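Local structure of VMB-1 (Vibrio alginolyticus, 6JV4) at residues K28-W33 with T54-Q59; G40-V43 with E48-M51; Q63-I68 with L73-A78. The protein probably hydrolyses beta-lactam antibiotics to substituted beta-amino acids, as a monomeric, zinc-dependent subclass B1 metallo-beta-lactamase. All coordinates share one frame; numbering follows the deposited sequence.

Contact 1 of 3, residues K28-W33 with T54-Q59; sequences KRVEPW and TPWTTQ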
# COMPACT_ATOMS: atom_id res chain seq x y z
N LYS A 28 14.36 -3.61 2.36
CA LYS A 28 15.14 -4.52 1.48
C LYS A 28 16.09 -3.67 0.68
O LYS A 28 15.78 -2.52 0.46
CB LYS A 28 14.26 -5.31 0.51
CG LYS A 28 13.63 -6.58 1.06
CD LYS A 28 13.11 -7.62 0.05
CE LYS A 28 12.62 -8.84 0.84
NZ LYS A 28 11.64 -9.70 0.12
N ARG A 29 17.22 -4.26 0.27
CA ARG A 29 18.11 -3.62 -0.71
C ARG A 29 17.55 -3.95 -2.08
O ARG A 29 17.35 -5.13 -2.41
CB ARG A 29 19.55 -4.11 -0.54
CG ARG A 29 20.51 -3.54 -1.58
CD ARG A 29 21.94 -3.86 -1.19
NE ARG A 29 22.78 -3.60 -2.35
CZ ARG A 29 24.10 -3.81 -2.40
NH1 ARG A 29 24.75 -4.27 -1.35
NH2 ARG A 29 24.74 -3.56 -3.53
N VAL A 30 17.33 -2.92 -2.86
CA VAL A 30 16.83 -2.98 -4.25
C VAL A 30 17.80 -2.17 -5.11
O VAL A 30 17.77 -0.96 -5.04
CB VAL A 30 15.38 -2.45 -4.34
CG1 VAL A 30 14.84 -2.60 -5.75
CG2 VAL A 30 14.46 -3.16 -3.36
N GLU A 31 18.54 -2.82 -6.01
CA GLU A 31 19.45 -2.10 -6.93
C GLU A 31 18.60 -1.37 -7.97
O GLU A 31 17.60 -1.89 -8.46
CB GLU A 31 20.39 -3.11 -7.59
CG GLU A 31 21.46 -3.64 -6.64
CD GLU A 31 22.29 -2.47 -6.13
OE1 GLU A 31 22.85 -1.77 -6.99
OE2 GLU A 31 22.30 -2.20 -4.91
N PRO A 32 19.03 -0.18 -8.41
CA PRO A 32 20.22 0.48 -7.88
C PRO A 32 20.04 1.47 -6.73
O PRO A 32 20.99 2.18 -6.43
CB PRO A 32 20.62 1.32 -9.11
CG PRO A 32 19.27 1.80 -9.63
CD PRO A 32 18.42 0.55 -9.54
N TRP A 33 18.88 1.51 -6.07
CA TRP A 33 18.63 2.55 -5.04
C TRP A 33 19.24 2.20 -3.69
O TRP A 33 19.24 3.08 -2.85
CB TRP A 33 17.15 2.80 -4.85
CG TRP A 33 16.64 3.36 -6.12
CD1 TRP A 33 16.83 4.60 -6.65
CD2 TRP A 33 16.02 2.57 -7.12
NE1 TRP A 33 16.29 4.66 -7.90
CE2 TRP A 33 15.80 3.42 -8.21
CE3 TRP A 33 15.63 1.24 -7.14
CZ2 TRP A 33 15.21 2.97 -9.38
CZ3 TRP A 33 15.02 0.80 -8.28
CH2 TRP A 33 14.80 1.65 -9.36
N THR A 54 1.24 -6.55 2.51
CA THR A 54 2.01 -7.45 3.38
C THR A 54 3.39 -6.83 3.62
O THR A 54 3.95 -6.13 2.76
CB THR A 54 2.06 -8.86 2.78
OG1 THR A 54 2.63 -8.84 1.47
CG2 THR A 54 0.71 -9.53 2.71
N PRO A 55 3.98 -7.13 4.79
CA PRO A 55 5.40 -6.88 5.01
C PRO A 55 6.25 -7.53 3.90
O PRO A 55 5.81 -8.49 3.26
CB PRO A 55 5.67 -7.55 6.36
CG PRO A 55 4.35 -7.39 7.06
CD PRO A 55 3.33 -7.73 5.99
N TRP A 56 7.41 -6.94 3.65
CA TRP A 56 8.24 -7.31 2.46
C TRP A 56 8.93 -8.67 2.61
O TRP A 56 9.32 -9.23 1.60
CB TRP A 56 9.23 -6.17 2.24
CG TRP A 56 9.67 -5.99 0.84
CD1 TRP A 56 9.52 -6.79 -0.25
CD2 TRP A 56 10.36 -4.82 0.39
NE1 TRP A 56 10.06 -6.19 -1.35
CE2 TRP A 56 10.58 -4.98 -0.98
CE3 TRP A 56 10.80 -3.67 1.03
CZ2 TRP A 56 11.23 -4.01 -1.74
CZ3 TRP A 56 11.46 -2.72 0.28
CH2 TRP A 56 11.63 -2.89 -1.08
N THR A 57 8.88 -9.30 3.76
CA THR A 57 9.45 -10.64 3.97
C THR A 57 8.37 -11.52 4.59
O THR A 57 7.50 -11.03 5.35
CB THR A 57 10.74 -10.68 4.81
OG1 THR A 57 10.40 -10.55 6.17
CG2 THR A 57 11.76 -9.64 4.42
N THR A 58 8.42 -12.79 4.24
CA THR A 58 7.50 -13.80 4.80
C THR A 58 7.72 -13.89 6.32
O THR A 58 6.70 -13.99 7.04
CB THR A 58 7.66 -15.14 4.07
OG1 THR A 58 7.42 -14.92 2.68
CG2 THR A 58 6.66 -16.17 4.54
N GLN A 59 8.97 -13.79 6.80
CA GLN A 59 9.19 -13.83 8.27
C GLN A 59 8.45 -12.64 8.90
O GLN A 59 7.78 -12.81 9.92
CB GLN A 59 10.68 -13.92 8.58
CG GLN A 59 11.31 -15.24 8.11
CD GLN A 59 10.68 -16.45 8.77
OE1 GLN A 59 10.45 -16.47 9.99
NE2 GLN A 59 10.36 -17.48 7.98
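Trp56, in the loop that leads from strand 48-52 into helix 58-70 of the metallo-beta-lactamase fold, lies with one indole face against the side chain of Lys28, near the end of strand 21-30. The lysine runs across one face of the ring. Its CB stands over the middle of the six-membered ring, and CD sits 3.6 Å from the centroid of the five-membered ring, only 8° off the normal, a CH-pi contact. Beyond CG the chain is extended, and this carries the ammonium past the indole to the backbone of the same tryptophan: Lys28 NZ donates to Trp56 O at 2.8 Å, approaching from above the carbonyl plane, 38° out of it. A salt bridge to Glu85 is the second tie of this nitrogen. At the far end of the indole, Val30 CG2 comes obliquely to Trp56 CH2, 3.6 Å away. The Trp56 side chain is buried beside the metal site, nearest atoms about 3 Å from the side chain of the zinc ligand Asp86 and about 4 Å from that of the zinc ligand His205. Thr57 follows as the N-cap of helix 58-70. Its OG1, turned between the backbone N and carbonyl carbon (chi1 78°), accepts from Gly60 N, while its methyl CG2 meets the lysine, 3.8 Å from Lys28 CE.

Contact 2 of 3, residues G40-V43 with E48-M51; sequences GLVV and EAHM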
# COMPACT_ATOMS: atom_id res chain seq x y z
N GLY A 40 3.26 -0.62 5.17
CA GLY A 40 1.83 -0.90 4.97
C GLY A 40 1.10 -0.55 6.26
O GLY A 40 1.76 0.02 7.19
N LEU A 41 -0.15 -0.95 6.37
CA LEU A 41 -0.96 -0.64 7.56
C LEU A 41 -1.58 -1.91 8.13
O LEU A 41 -1.84 -2.87 7.41
CB LEU A 41 -2.02 0.42 7.28
CG LEU A 41 -1.53 1.76 6.72
CD1 LEU A 41 -2.72 2.65 6.49
CD2 LEU A 41 -0.56 2.45 7.67
N VAL A 42 -1.92 -1.81 9.40
CA VAL A 42 -2.88 -2.72 10.06
C VAL A 42 -4.02 -1.85 10.56
O VAL A 42 -3.73 -0.85 11.25
CB VAL A 42 -2.26 -3.52 11.20
CG1 VAL A 42 -3.32 -4.32 11.90
CG2 VAL A 42 -1.13 -4.43 10.74
N VAL A 43 -5.22 -2.17 10.12
CA VAL A 43 -6.44 -1.43 10.51
C VAL A 43 -7.26 -2.34 11.40
O VAL A 43 -7.59 -3.49 11.00
CB VAL A 43 -7.21 -0.89 9.30
CG1 VAL A 43 -8.46 -0.11 9.73
CG2 VAL A 43 -6.31 -0.01 8.46
N GLU A 48 -11.56 -7.31 14.89
CA GLU A 48 -11.04 -7.78 13.59
C GLU A 48 -9.91 -6.85 13.16
O GLU A 48 -9.97 -5.65 13.38
CB GLU A 48 -12.16 -7.85 12.56
CG GLU A 48 -13.30 -8.75 13.00
CD GLU A 48 -14.43 -8.81 12.00
OE1 GLU A 48 -14.67 -7.80 11.29
OE2 GLU A 48 -15.10 -9.85 11.96
N ALA A 49 -8.87 -7.44 12.58
CA ALA A 49 -7.75 -6.66 12.02
C ALA A 49 -7.66 -6.96 10.54
O ALA A 49 -8.03 -8.06 10.07
CB ALA A 49 -6.45 -7.03 12.68
N HIS A 50 -7.06 -5.99 9.83
CA HIS A 50 -6.96 -6.05 8.37
C HIS A 50 -5.61 -5.50 7.96
O HIS A 50 -5.16 -4.53 8.58
CB HIS A 50 -8.08 -5.23 7.76
CG HIS A 50 -9.44 -5.64 8.20
ND1 HIS A 50 -10.19 -6.52 7.46
CD2 HIS A 50 -10.20 -5.27 9.26
CE1 HIS A 50 -11.38 -6.67 8.06
NE2 HIS A 50 -11.40 -5.91 9.14
N MET A 51 -4.96 -6.14 7.01
CA MET A 51 -3.67 -5.63 6.47
C MET A 51 -3.92 -4.82 5.21
O MET A 51 -4.72 -5.25 4.33
CB MET A 51 -2.71 -6.77 6.13
CG MET A 51 -2.26 -7.51 7.29
SD MET A 51 -1.00 -8.71 6.68
CE MET A 51 -1.09 -9.83 8.07
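A beta hairpin joins strands 36-45 and 48-52, and its antiparallel arms meet here through Val42 with Met51, a non-hydrogen-bonded pair, and Val43 with His50, a hydrogen-bonded one. The two bonds of the latter pair are unequal. Val43 N gives a nearly straight bond to His50 O (2.8 Å, 167° at the hydrogen), arriving in the carbonyl plane; the return bond from His50 N to Val43 O is just as short at 2.8 Å but bent to 130°, and so weak. CA-H...O contacts fill in around them. Val42 CA approaches His50 O at 3.3 Å, which adds a weak C-H contact to that oxygen, and Ala49 CA lies 3.3 Å from Val43 O. One step along, Met51 CA is 3.4 Å from Leu41 O. The His50 imidazole presents its edge to the partner strand: with CG beside the backbone N (chi1 -56°), CD2 comes within 3.6 Å of Val43 O, which lies near the ring plane. ND1, on the other side of the ring from CD2, is hydrogen-bonded to Ser77 OG of strand 74-79. On the face that carries Val42 and Met51, Val42 CG1 and Ala49 CB are 4.2 Å apart. That face lies against helix 58-70: the extended methionine chain touches Leu64 and Ile65, Val42 also meets Leu64, and Ala49 touches Ile68. Val43 and His50 look the other way, onto Ile131, and Val43 also meets Val134 and Leu153. A hairpin with a helix on one face and the second sheet with its loops on the other is characteristic of the alpha-beta/beta-alpha sandwich of metallo-beta-lactamases.

Contact 3 of 3, residues Q63-I68 with L73-A78; sequences QLIEWI and LTIKSA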
# COMPACT_ATOMS: atom_id res chain seq x y z
N GLN A 63 5.44 -12.74 11.63
CA GLN A 63 5.60 -11.99 12.91
C GLN A 63 4.42 -11.03 13.09
O GLN A 63 3.91 -10.88 14.24
CB GLN A 63 6.92 -11.24 12.93
CG GLN A 63 8.13 -12.18 13.01
CD GLN A 63 9.38 -11.48 12.54
OE1 GLN A 63 9.39 -10.28 12.29
NE2 GLN A 63 10.49 -12.21 12.42
N LEU A 64 3.97 -10.42 12.00
CA LEU A 64 2.83 -9.46 12.08
C LEU A 64 1.57 -10.23 12.49
O LEU A 64 0.81 -9.72 13.34
CB LEU A 64 2.64 -8.76 10.74
CG LEU A 64 1.54 -7.69 10.75
CD1 LEU A 64 1.77 -6.66 11.84
CD2 LEU A 64 1.42 -7.03 9.38
N ILE A 65 1.32 -11.39 11.89
CA ILE A 65 0.13 -12.23 12.24
C ILE A 65 0.22 -12.61 13.73
O ILE A 65 -0.80 -12.49 14.46
CB ILE A 65 0.04 -13.44 11.32
CG1 ILE A 65 -0.39 -13.00 9.91
CG2 ILE A 65 -0.87 -14.53 11.86
CD1 ILE A 65 -0.12 -14.03 8.88
N GLU A 66 1.40 -12.99 14.21
CA GLU A 66 1.59 -13.35 15.65
C GLU A 66 1.23 -12.15 16.51
O GLU A 66 0.53 -12.31 17.54
CB GLU A 66 3.02 -13.83 15.94
CG GLU A 66 3.33 -15.20 15.38
CD GLU A 66 4.81 -15.53 15.15
OE1 GLU A 66 5.08 -16.50 14.38
OE2 GLU A 66 5.69 -14.83 15.74
N TRP A 67 1.71 -10.96 16.17
CA TRP A 67 1.47 -9.73 16.97
C TRP A 67 -0.02 -9.41 17.00
O TRP A 67 -0.53 -9.11 18.11
CB TRP A 67 2.24 -8.55 16.42
CG TRP A 67 1.99 -7.26 17.11
CD1 TRP A 67 2.63 -6.77 18.21
CD2 TRP A 67 1.08 -6.22 16.69
NE1 TRP A 67 2.18 -5.51 18.51
CE2 TRP A 67 1.21 -5.16 17.60
CE3 TRP A 67 0.15 -6.12 15.66
CZ2 TRP A 67 0.47 -3.98 17.49
CZ3 TRP A 67 -0.60 -4.96 15.56
CH2 TRP A 67 -0.45 -3.92 16.47
N ILE A 68 -0.68 -9.49 15.85
CA ILE A 68 -2.15 -9.23 15.77
C ILE A 68 -2.89 -10.20 16.70
O ILE A 68 -3.71 -9.74 17.50
CB ILE A 68 -2.65 -9.31 14.32
CG1 ILE A 68 -2.08 -8.14 13.50
CG2 ILE A 68 -4.18 -9.32 14.27
CD1 ILE A 68 -2.37 -8.27 12.03
N LEU A 73 -6.84 -10.13 18.60
CA LEU A 73 -7.56 -9.80 17.34
C LEU A 73 -7.53 -10.98 16.37
O LEU A 73 -6.62 -11.80 16.45
CB LEU A 73 -6.87 -8.57 16.74
CG LEU A 73 -6.80 -7.33 17.62
CD1 LEU A 73 -5.93 -6.26 16.97
CD2 LEU A 73 -8.20 -6.77 17.92
N THR A 74 -8.54 -11.06 15.51
CA THR A 74 -8.64 -12.00 14.37
C THR A 74 -8.19 -11.26 13.10
O THR A 74 -8.79 -10.22 12.76
CB THR A 74 -10.06 -12.50 14.17
OG1 THR A 74 -10.37 -13.16 15.39
CG2 THR A 74 -10.21 -13.50 13.05
N ILE A 75 -7.22 -11.82 12.39
CA ILE A 75 -6.82 -11.26 11.07
C ILE A 75 -7.84 -11.73 10.04
O ILE A 75 -7.84 -12.92 9.67
CB ILE A 75 -5.34 -11.59 10.79
CG1 ILE A 75 -4.98 -11.21 9.35
CG2 ILE A 75 -5.01 -13.06 11.08
CD1 ILE A 75 -4.97 -9.74 9.09
N LYS A 76 -8.70 -10.82 9.59
CA LYS A 76 -9.88 -11.08 8.74
C LYS A 76 -9.53 -11.01 7.26
O LYS A 76 -10.03 -11.83 6.45
CB LYS A 76 -11.01 -10.08 9.00
CG LYS A 76 -11.95 -10.50 10.12
CD LYS A 76 -12.71 -11.78 9.79
CE LYS A 76 -13.56 -12.27 10.95
NZ LYS A 76 -14.32 -13.49 10.57
N SER A 77 -8.78 -10.00 6.85
CA SER A 77 -8.53 -9.86 5.41
C SER A 77 -7.33 -8.96 5.19
O SER A 77 -6.92 -8.30 6.11
CB SER A 77 -9.75 -9.33 4.69
OG SER A 77 -9.97 -7.95 5.01
N ALA A 78 -6.82 -8.98 3.97
CA ALA A 78 -5.75 -8.07 3.53
C ALA A 78 -6.13 -7.55 2.16
O ALA A 78 -6.73 -8.30 1.35
CB ALA A 78 -4.44 -8.78 3.49
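Ile68 and Leu73 form the close part of this contact, where helix 58-70 runs out and the chain turns back into strand 74-79. Leu73 N donates to Ile68 O in a weak bond of 3.3 Å, with 151° at the hydrogen. Leu73 CB also lies against that carbonyl, 3.5 Å from Ile68 O. The side chains cross at about a right angle. With CG1 beside the backbone N (chi1 -68°), Ile68 CG2 falls anti to that nitrogen and meets Leu73 CB at 3.7 Å, while the other branch reaches along the strand to put Ile68 CD1 4.2 Å from Ile75 CD1. One turn earlier in the helix the packing thins: Ile65 CG2 is 4.5 Å from Ile75 CG2, at the limit of contact. Both isoleucines are nevertheless buried, Ile65 being also in touch with Met51 and Leu97. The solvent side is made by Thr74 and Lys76, on either side of Ile75 in sequence, and by Glu66 on the helix; all three are exposed and do not cross the contact. A helix laid on a sheet in this way, linking the neighbouring parallel strands 48-52 and 74-79, is a beta-alpha-beta crossover.

In the fold
Contacts 2 and 3 lie side by side, their centres 7 Å apart, because strands 48-52 and 74-79 are neighbours in the seven-stranded sheet; a probable hydrogen bond of 2.8 Å from Ala49 N to Thr74 O ties them. Contact 1 is 19 Å from contact 2 and 20 Å from contact 3, centre to centre, near the metal site; Trp56 has its side chain about 6 Å from a zinc ion and about 4 Å from a bound citrate (nearest atoms), probably from the crystallisation liquor. Along the chain, contact 2 is nested inside the loop that contact 1 closes. Helix 58-70 connects contacts 1 and 3, which touch where Pro55 CG meets Leu64 CD2 at 3.8 Å.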